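PDB 4KHB: uncharacterized protein SPT16D from Chaetomium thermophilum var. thermophilum, which is the dimerisation domain of the Spt16 subunit of FACT, pairs with the Pob3 N-terminal domain, and probably serves nucleosome reorganisation as part of this histone chaperone. Local coordinates for residues I29-N34 with Q112-L116; N50-A55 with R67-L71. The contacts are given in a common frame with arbitrary orientation. Residues are numbered along the deposited sequence.

The two contacts belong to one PH-like domain and are joined by helix 103-121. Interaction 1 sets the end of strand 28-30 and the turn after it against this helix. Interaction 2 pairs strands 52-60 and 63-70 of the other sheet. Along the chain, 50-55 and 67-71 are nested inside the loop closed by interaction 1. The centres lie about 12 Å apart, and the two meet through Ile113: its CG2 is 3.7 Å from Ala55 CB and 4.2 Å from Ile52 CG2. Ile113 also touches Ile29, so one helical residue reaches both sheets. Interaction 2 alone borders the Pob3 chain; no other chain of the assembly touches interaction 1.

Interaction 1. Residues I29-N34 with Q112-L116; sequences IDQKNN and QISNL
Residues 29-34 leave strand 28-30 through a short 3-10 turn at 31-32. Asn34 then takes positive phi and psi (56/46°). Nearest CA pairs to 112-116 of helix 103-121 are Ile29-Gln112 at 7.9 Å and Gln31-Leu116 at 7.4 Å. The CA-to-CB bond of Gln112 (chi1 m, chi2 t) points toward 29-34. Its OE1 accepts a weak hydrogen bond from Gln31 NE2 (chi1 m, chi2 p) at 2.7 Å. Ile113 places CG1 4.0 Å from CD1 of Ile29 (m, m). One helical turn after Gln112, Leu116 (chi1 -94°, chi2 t) sets CD1 3.9 Å from Ile29 CG2 and CD2 3.6 Å from Asn34 OD1. A water donates to Asn34 OD1 (2.8 Å) and Leu116 O (3.2 Å). Here the C-terminal helix of the PH-like fold packs against side chains of the outermost strand 28-30 and the turn that follows it. The only direct hydrogen bond is weak and the other polar link runs through water, so apolar packing of Ile29 with Ile113 and Leu116 probably contributes most.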
ATOM      1  N   ILE A  29      -2.088  -8.498  13.263  1.00 25.61           N
ATOM      2  CA  ILE A  29      -2.167  -9.945  13.117  1.00 23.57           C
ATOM      3  C   ILE A  29      -3.613 -10.358  13.326  1.00 21.58           C
ATOM      4  O   ILE A  29      -4.218 -10.021  14.345  1.00 25.22           O
ATOM      5  CB  ILE A  29      -1.272 -10.689  14.135  1.00 19.19           C
ATOM      6  CG1 ILE A  29       0.136 -10.086  14.161  1.00 22.28           C
ATOM      7  CG2 ILE A  29      -1.244 -12.192  13.837  1.00 22.56           C
ATOM      8  CD1 ILE A  29       0.939 -10.338  12.900  1.00 24.20           C
ATOM      9  N   ASP A  30      -4.171 -11.071  12.354  1.00 21.86           N
ATOM     10  CA  ASP A  30      -5.542 -11.536  12.465  1.00 23.80           C
ATOM     11  C   ASP A  30      -5.490 -13.048  12.468  1.00 24.15           C
ATOM     12  O   ASP A  30      -5.668 -13.693  11.429  1.00 18.92           O
ATOM     13  CB  ASP A  30      -6.398 -11.023  11.303  1.00 19.34           C
ATOM     14  CG  ASP A  30      -7.884 -11.257  11.525  1.00 27.27           C
ATOM     15  OD1 ASP A  30      -8.251 -11.904  12.531  1.00 26.94           O
ATOM     16  OD2 ASP A  30      -8.690 -10.791  10.693  1.00 25.83           O
ATOM     17  N   GLN A  31      -5.226 -13.603  13.648  1.00 22.44           N
ATOM     18  CA  GLN A  31      -5.075 -15.038  13.819  1.00 25.40           C
ATOM     19  C   GLN A  31      -6.347 -15.716  13.349  1.00 19.97           C
ATOM     20  O   GLN A  31      -6.326 -16.844  12.867  1.00 16.81           O
ATOM     21  CB  GLN A  31      -4.783 -15.399  15.282  1.00 16.44           C
ATOM     22  CG  GLN A  31      -3.599 -14.673  15.922  1.00 21.19           C
ATOM     23  CD  GLN A  31      -3.938 -13.260  16.361  1.00 30.04           C
ATOM     24  OE1 GLN A  31      -5.041 -12.769  16.117  1.00 26.95           O
ATOM     25  NE2 GLN A  31      -2.993 -12.603  17.025  1.00 31.60           N
ATOM     26  N   LYS A  32      -7.453 -14.992  13.473  1.00 28.98           N
ATOM     27  CA  LYS A  32      -8.764 -15.526  13.175  1.00 25.38           C
ATOM     28  C   LYS A  32      -8.915 -15.953  11.729  1.00 26.00           C
ATOM     29  O   LYS A  32      -9.529 -16.979  11.423  1.00 20.48           O
ATOM     30  CB  LYS A  32      -9.820 -14.460  13.467  1.00 31.24           C
ATOM     31  CG  LYS A  32     -10.721 -14.754  14.645  1.00 26.96           C
ATOM     32  CD  LYS A  32     -11.207 -16.176  14.638  1.00 40.17           C
ATOM     33  CE  LYS A  32     -10.317 -17.033  15.509  1.00 47.60           C
ATOM     34  NZ  LYS A  32     -11.059 -17.942  16.339  1.00 45.32           N
ATOM     35  N   ASN A  33      -8.332 -15.160  10.845  1.00 20.96           N
ATOM     36  CA  ASN A  33      -8.455 -15.386   9.421  1.00 19.96           C
ATOM     37  C   ASN A  33      -7.144 -15.886   8.817  1.00 18.73           C
ATOM     38  O   ASN A  33      -6.978 -15.878   7.595  1.00 20.38           O
ATOM     39  CB  ASN A  33      -8.943 -14.101   8.750  1.00 22.57           C
ATOM     40  CG  ASN A  33     -10.369 -13.741   9.153  1.00 25.01           C
ATOM     41  OD1 ASN A  33     -11.301 -14.521   8.956  1.00 21.67           O
ATOM     42  ND2 ASN A  33     -10.533 -12.570   9.758  1.00 18.66           N
ATOM     43  N   ASN A  34      -6.221 -16.310   9.684  1.00 16.33           N
ATOM     44  CA  ASN A  34      -4.921 -16.829   9.256  1.00 18.49           C
ATOM     45  C   ASN A  34      -4.197 -15.822   8.385  1.00 17.40           C
ATOM     46  O   ASN A  34      -3.648 -16.173   7.339  1.00 15.00           O
ATOM     47  CB  ASN A  34      -5.057 -18.167   8.512  1.00 19.93           C
ATOM     48  CG  ASN A  34      -4.366 -19.314   9.234  1.00 17.80           C
ATOM     49  OD1 ASN A  34      -3.428 -19.104  10.005  1.00 25.03           O
ATOM     50  ND2 ASN A  34      -4.806 -20.535   8.962  1.00 27.34           N
ATOM     51  N   GLN A 112       4.257 -14.552  17.087  1.00 22.01           N
ATOM     52  CA  GLN A 112       2.899 -14.868  16.651  1.00 20.62           C
ATOM     53  C   GLN A 112       2.880 -15.438  15.235  1.00 20.19           C
ATOM     54  O   GLN A 112       2.141 -16.381  14.947  1.00 22.43           O
ATOM     55  CB  GLN A 112       2.009 -13.619  16.709  1.00 18.96           C
ATOM     56  CG  GLN A 112       1.761 -13.055  18.101  1.00 27.18           C
ATOM     57  CD  GLN A 112       0.654 -12.015  18.112  1.00 36.38           C
ATOM     58  OE1 GLN A 112      -0.527 -12.349  18.193  1.00 48.98           O
ATOM     59  NE2 GLN A 112       1.034 -10.745  18.025  1.00 38.44           N
ATOM     60  N   ILE A 113       3.694 -14.856  14.357  1.00 17.69           N
ATOM     61  CA  ILE A 113       3.786 -15.302  12.969  1.00 18.07           C
ATOM     62  C   ILE A 113       4.416 -16.688  12.871  1.00 16.59           C
ATOM     63  O   ILE A 113       3.918 -17.557  12.153  1.00 23.85           O
ATOM     64  CB  ILE A 113       4.593 -14.296  12.106  1.00 19.15           C
ATOM     65  CG1 ILE A 113       3.823 -12.982  11.957  1.00 13.86           C
ATOM     66  CG2 ILE A 113       4.900 -14.878  10.734  1.00 15.20           C
ATOM     67  CD1 ILE A 113       4.635 -11.856  11.344  1.00 13.86           C
ATOM     68  N   SER A 114       5.507 -16.892  13.604  1.00 17.43           N
ATOM     69  CA  SER A 114       6.183 -18.184  13.630  1.00 25.48           C
ATOM     70  C   SER A 114       5.251 -19.249  14.198  1.00 23.55           C
ATOM     71  O   SER A 114       5.216 -20.379  13.713  1.00 24.80           O
ATOM     72  CB  SER A 114       7.471 -18.114  14.456  1.00 18.88           C
ATOM     73  OG  SER A 114       8.350 -17.114  13.970  1.00 28.01           O
ATOM     74  N   ASN A 115       4.499 -18.875  15.230  1.00 24.50           N
ATOM     75  CA  ASN A 115       3.574 -19.788  15.892  1.00 34.61           C
ATOM     76  C   ASN A 115       2.379 -20.123  15.001  1.00 26.85           C
ATOM     77  O   ASN A 115       1.878 -21.248  15.017  1.00 35.47           O
ATOM     78  CB  ASN A 115       3.121 -19.202  17.240  1.00 27.12           C
ATOM     79  CG  ASN A 115       2.235 -20.148  18.032  1.00 48.26           C
ATOM     80  OD1 ASN A 115       2.307 -21.368  17.871  1.00 66.35           O
ATOM     81  ND2 ASN A 115       1.402 -19.589  18.899  1.00 58.48           N
ATOM     82  N   LEU A 116       1.925 -19.135  14.233  1.00 22.77           N
ATOM     83  CA  LEU A 116       0.873 -19.336  13.242  1.00 27.52           C
ATOM     84  C   LEU A 116       1.376 -20.234  12.111  1.00 26.31           C
ATOM     85  O   LEU A 116       0.643 -21.085  11.604  1.00 29.54           O
ATOM     86  CB  LEU A 116       0.396 -17.992  12.679  1.00 23.43           C
ATOM     87  CG  LEU A 116      -0.820 -17.350  13.356  1.00 31.25           C
ATOM     88  CD1 LEU A 116      -1.125 -15.973  12.784  1.00 30.10           C
ATOM     89  CD2 LEU A 116      -2.031 -18.251  13.223  1.00 29.30           C
TER
HETATM   90  O   HOH W   1      -2.392 -21.677  10.614  1.00 28.75           O

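Interaction 2. Residues N50-A55 with R67-L71; sequences NTIKNA and RINFL
This is an antiparallel strand pairing with a classic beta bulge, in the hairpin of strands 52-60 and 63-70 in the PH-like domain. The axes of 52-55 and 67-70 approach to 4.4 Å at 157°. Ile52 and Phe70 form a non-hydrogen-bonded pair (CA-CA 4.2 Å), their side chains diverging at the bulge. Asn54 and Asn69 form a hydrogen-bonded pair (5.3 Å). Ala55 and Ile68 form a non-hydrogen-bonded pair (4.5 Å) on the face opposite that of the two asparagines. The register shifts by one between Ile52 and Asn54, so Lys53 and Asn54 both face Asn69. Lys53 has the helix-like phi/psi of -84/-64°. Asn69 O accepts from Lys53 N at 2.7 Å and Asn54 N at 3.3 Å; Asn69 N donates to Asn54 O at 2.9 Å. The asparagine side chains add a bond, Asn69 ND2 to Asn54 OD1 at 2.9 Å, with chi1 p for Asn54 and m for Asn69.

Before the bulge, 50-51 is a 3-10 segment. Leu71 N donates to Thr51 O at 2.8 Å. A water donates to Leu71 O (2.8 Å) and accepts weakly from Thr51 OG1 (3.3 Å). Thr51 CG2 meets the edge of the Phe70 ring, 3.3 Å from CD1. Ile52 CG1 lies 3.9 Å from Phe70 CE1 and 4.1 Å from Ile68 CG2.

Ile52 and Ile68 pack on Ile36 of strand 35-40, and Ala55 on Ile113 of helix 103-121. Strand 91-100 flanks 67-70 on its other edge, while Asn109 of the Pob3 chain hydrogen-bonds to Leu71 O.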
ATOM      1  N   ASN A  50      -0.253 -18.939   4.637  1.00 11.78           N
ATOM      2  CA  ASN A  50       0.217 -19.980   3.725  1.00 15.93           C
ATOM      3  C   ASN A  50       1.170 -19.433   2.665  1.00 15.60           C
ATOM      4  O   ASN A  50       1.713 -20.183   1.847  1.00 20.38           O
ATOM      5  CB  ASN A  50      -0.975 -20.670   3.053  1.00 15.50           C
ATOM      6  CG  ASN A  50      -1.808 -21.479   4.029  1.00 18.42           C
ATOM      7  OD1 ASN A  50      -1.412 -21.695   5.173  1.00 28.09           O
ATOM      8  ND2 ASN A  50      -2.971 -21.932   3.576  1.00 21.87           N
ATOM      9  N   THR A  51       1.353 -18.118   2.688  1.00 11.62           N
ATOM     10  CA  THR A  51       2.176 -17.409   1.722  1.00 13.20           C
ATOM     11  C   THR A  51       3.533 -17.081   2.355  1.00 12.04           C
ATOM     12  O   THR A  51       4.503 -16.759   1.659  1.00 16.76           O
ATOM     13  CB  THR A  51       1.431 -16.136   1.232  1.00 10.70           C
ATOM     14  OG1 THR A  51       1.424 -16.092  -0.200  1.00 21.17           O
ATOM     15  CG2 THR A  51       2.068 -14.873   1.768  1.00  4.99           C
ATOM     16  N   ILE A  52       3.602 -17.216   3.677  1.00 10.84           N
ATOM     17  CA  ILE A  52       4.761 -16.776   4.457  1.00 15.94           C
ATOM     18  C   ILE A  52       5.733 -17.906   4.810  1.00 16.44           C
ATOM     19  O   ILE A  52       5.323 -18.982   5.247  1.00 17.05           O
ATOM     20  CB  ILE A  52       4.299 -16.063   5.754  1.00 13.47           C
ATOM     21  CG1 ILE A  52       3.680 -14.705   5.411  1.00 12.53           C
ATOM     22  CG2 ILE A  52       5.461 -15.867   6.720  1.00 14.83           C
ATOM     23  CD1 ILE A  52       2.838 -14.114   6.524  1.00 23.18           C
ATOM     24  N   LYS A  53       7.024 -17.647   4.604  1.00 14.15           N
ATOM     25  CA  LYS A  53       8.091 -18.582   4.955  1.00 17.18           C
ATOM     26  C   LYS A  53       8.481 -18.448   6.427  1.00 18.91           C
ATOM     27  O   LYS A  53       8.309 -19.385   7.210  1.00 16.02           O
ATOM     28  CB  LYS A  53       9.310 -18.337   4.063  1.00 14.60           C
ATOM     29  CG  LYS A  53      10.403 -19.388   4.182  1.00 24.14           C
ATOM     30  CD  LYS A  53      11.484 -19.156   3.142  1.00 33.84           C
ATOM     31  CE  LYS A  53      12.289 -20.416   2.891  1.00 36.02           C
ATOM     32  NZ  LYS A  53      13.522 -20.445   3.725  1.00 36.50           N
ATOM     33  N   ASN A  54       9.009 -17.283   6.799  1.00 14.89           N
ATOM     34  CA  ASN A  54       9.370 -17.014   8.189  1.00 21.25           C
ATOM     35  C   ASN A  54       9.358 -15.524   8.527  1.00 17.74           C
ATOM     36  O   ASN A  54       9.220 -14.680   7.637  1.00 18.94           O
ATOM     37  CB  ASN A  54      10.743 -17.616   8.514  1.00 21.64           C
ATOM     38  CG  ASN A  54      11.824 -17.185   7.535  1.00 26.00           C
ATOM     39  OD1 ASN A  54      12.035 -15.995   7.302  1.00 26.49           O
ATOM     40  ND2 ASN A  54      12.519 -18.159   6.959  1.00 19.96           N
ATOM     41  N   ALA A  55       9.513 -15.207   9.811  1.00 18.47           N
ATOM     42  CA  ALA A  55       9.612 -13.821  10.261  1.00 19.27           C
ATOM     43  C   ALA A  55      10.733 -13.664  11.283  1.00 20.24           C
ATOM     44  O   ALA A  55      10.877 -14.492  12.188  1.00 24.81           O
ATOM     45  CB  ALA A  55       8.291 -13.359  10.852  1.00 16.09           C
ATOM     46  N   ARG A  67      11.634  -8.499   9.535  1.00 18.15           N
ATOM     47  CA  ARG A  67      11.676  -8.989   8.163  1.00 18.33           C
ATOM     48  C   ARG A  67      10.802 -10.215   7.960  1.00 13.16           C
ATOM     49  O   ARG A  67      10.980 -11.241   8.621  1.00 17.11           O
ATOM     50  CB  ARG A  67      13.108  -9.273   7.707  1.00 17.73           C
ATOM     51  CG  ARG A  67      13.181 -10.244   6.537  1.00 22.43           C
ATOM     52  CD  ARG A  67      14.207  -9.804   5.518  1.00 25.99           C
ATOM     53  NE  ARG A  67      15.412 -10.627   5.562  1.00 42.97           N
ATOM     54  CZ  ARG A  67      16.148 -10.928   4.498  1.00 49.44           C
ATOM     55  NH1 ARG A  67      15.793 -10.490   3.297  1.00 40.94           N
ATOM     56  NH2 ARG A  67      17.234 -11.677   4.631  1.00 52.64           N
ATOM     57  N   ILE A  68       9.842 -10.088   7.049  1.00 15.12           N
ATOM     58  CA  ILE A  68       8.975 -11.198   6.694  1.00 13.90           C
ATOM     59  C   ILE A  68       9.379 -11.765   5.333  1.00 14.61           C
ATOM     60  O   ILE A  68       9.351 -11.052   4.326  1.00 12.66           O
ATOM     61  CB  ILE A  68       7.501 -10.752   6.658  1.00 10.77           C
ATOM     62  CG1 ILE A  68       7.077 -10.217   8.030  1.00 12.25           C
ATOM     63  CG2 ILE A  68       6.605 -11.903   6.234  1.00  8.10           C
ATOM     64  CD1 ILE A  68       5.838  -9.343   8.002  1.00 13.38           C
ATOM     65  N   ASN A  69       9.761 -13.040   5.305  1.00 12.42           N
ATOM     66  CA  ASN A  69      10.091 -13.713   4.050  1.00 14.59           C
ATOM     67  C   ASN A  69       8.929 -14.556   3.547  1.00 13.33           C
ATOM     68  O   ASN A  69       8.282 -15.266   4.320  1.00 15.29           O
ATOM     69  CB  ASN A  69      11.360 -14.566   4.180  1.00 14.30           C
ATOM     70  CG  ASN A  69      12.601 -13.732   4.441  1.00 23.15           C
ATOM     71  OD1 ASN A  69      13.095 -13.041   3.549  1.00 25.86           O
ATOM     72  ND2 ASN A  69      13.116 -13.799   5.661  1.00 25.44           N
ATOM     73  N   PHE A  70       8.664 -14.472   2.249  1.00 12.45           N
ATOM     74  CA  PHE A  70       7.527 -15.167   1.664  1.00 13.60           C
ATOM     75  C   PHE A  70       7.950 -16.414   0.890  1.00 16.91           C
ATOM     76  O   PHE A  70       9.112 -16.545   0.499  1.00 17.67           O
ATOM     77  CB  PHE A  70       6.777 -14.208   0.742  1.00 13.32           C
ATOM     78  CG  PHE A  70       6.164 -13.039   1.458  1.00 13.02           C
ATOM     79  CD1 PHE A  70       4.895 -13.137   1.997  1.00  8.01           C
ATOM     80  CD2 PHE A  70       6.855 -11.842   1.590  1.00 13.04           C
ATOM     81  CE1 PHE A  70       4.316 -12.069   2.656  1.00  7.84           C
ATOM     82  CE2 PHE A  70       6.284 -10.767   2.251  1.00 13.07           C
ATOM     83  CZ  PHE A  70       5.014 -10.881   2.784  1.00 11.10           C
ATOM     84  N   LEU A  71       7.005 -17.320   0.658  1.00 15.30           N
ATOM     85  CA  LEU A  71       7.277 -18.508  -0.145  1.00 16.72           C
ATOM     86  C   LEU A  71       7.221 -18.184  -1.633  1.00 15.73           C
ATOM     87  O   LEU A  71       6.228 -17.645  -2.130  1.00 15.39           O
ATOM     88  CB  LEU A  71       6.298 -19.632   0.207  1.00 14.70           C
ATOM     89  CG  LEU A  71       6.417 -20.138   1.645  1.00 16.05           C
ATOM     90  CD1 LEU A  71       5.202 -20.953   2.056  1.00 11.81           C
ATOM     91  CD2 LEU A  71       7.687 -20.953   1.802  1.00 16.77           C
TER
HETATM   92  O   HOH W   2       3.423 -18.083  -1.921  1.00  9.67           O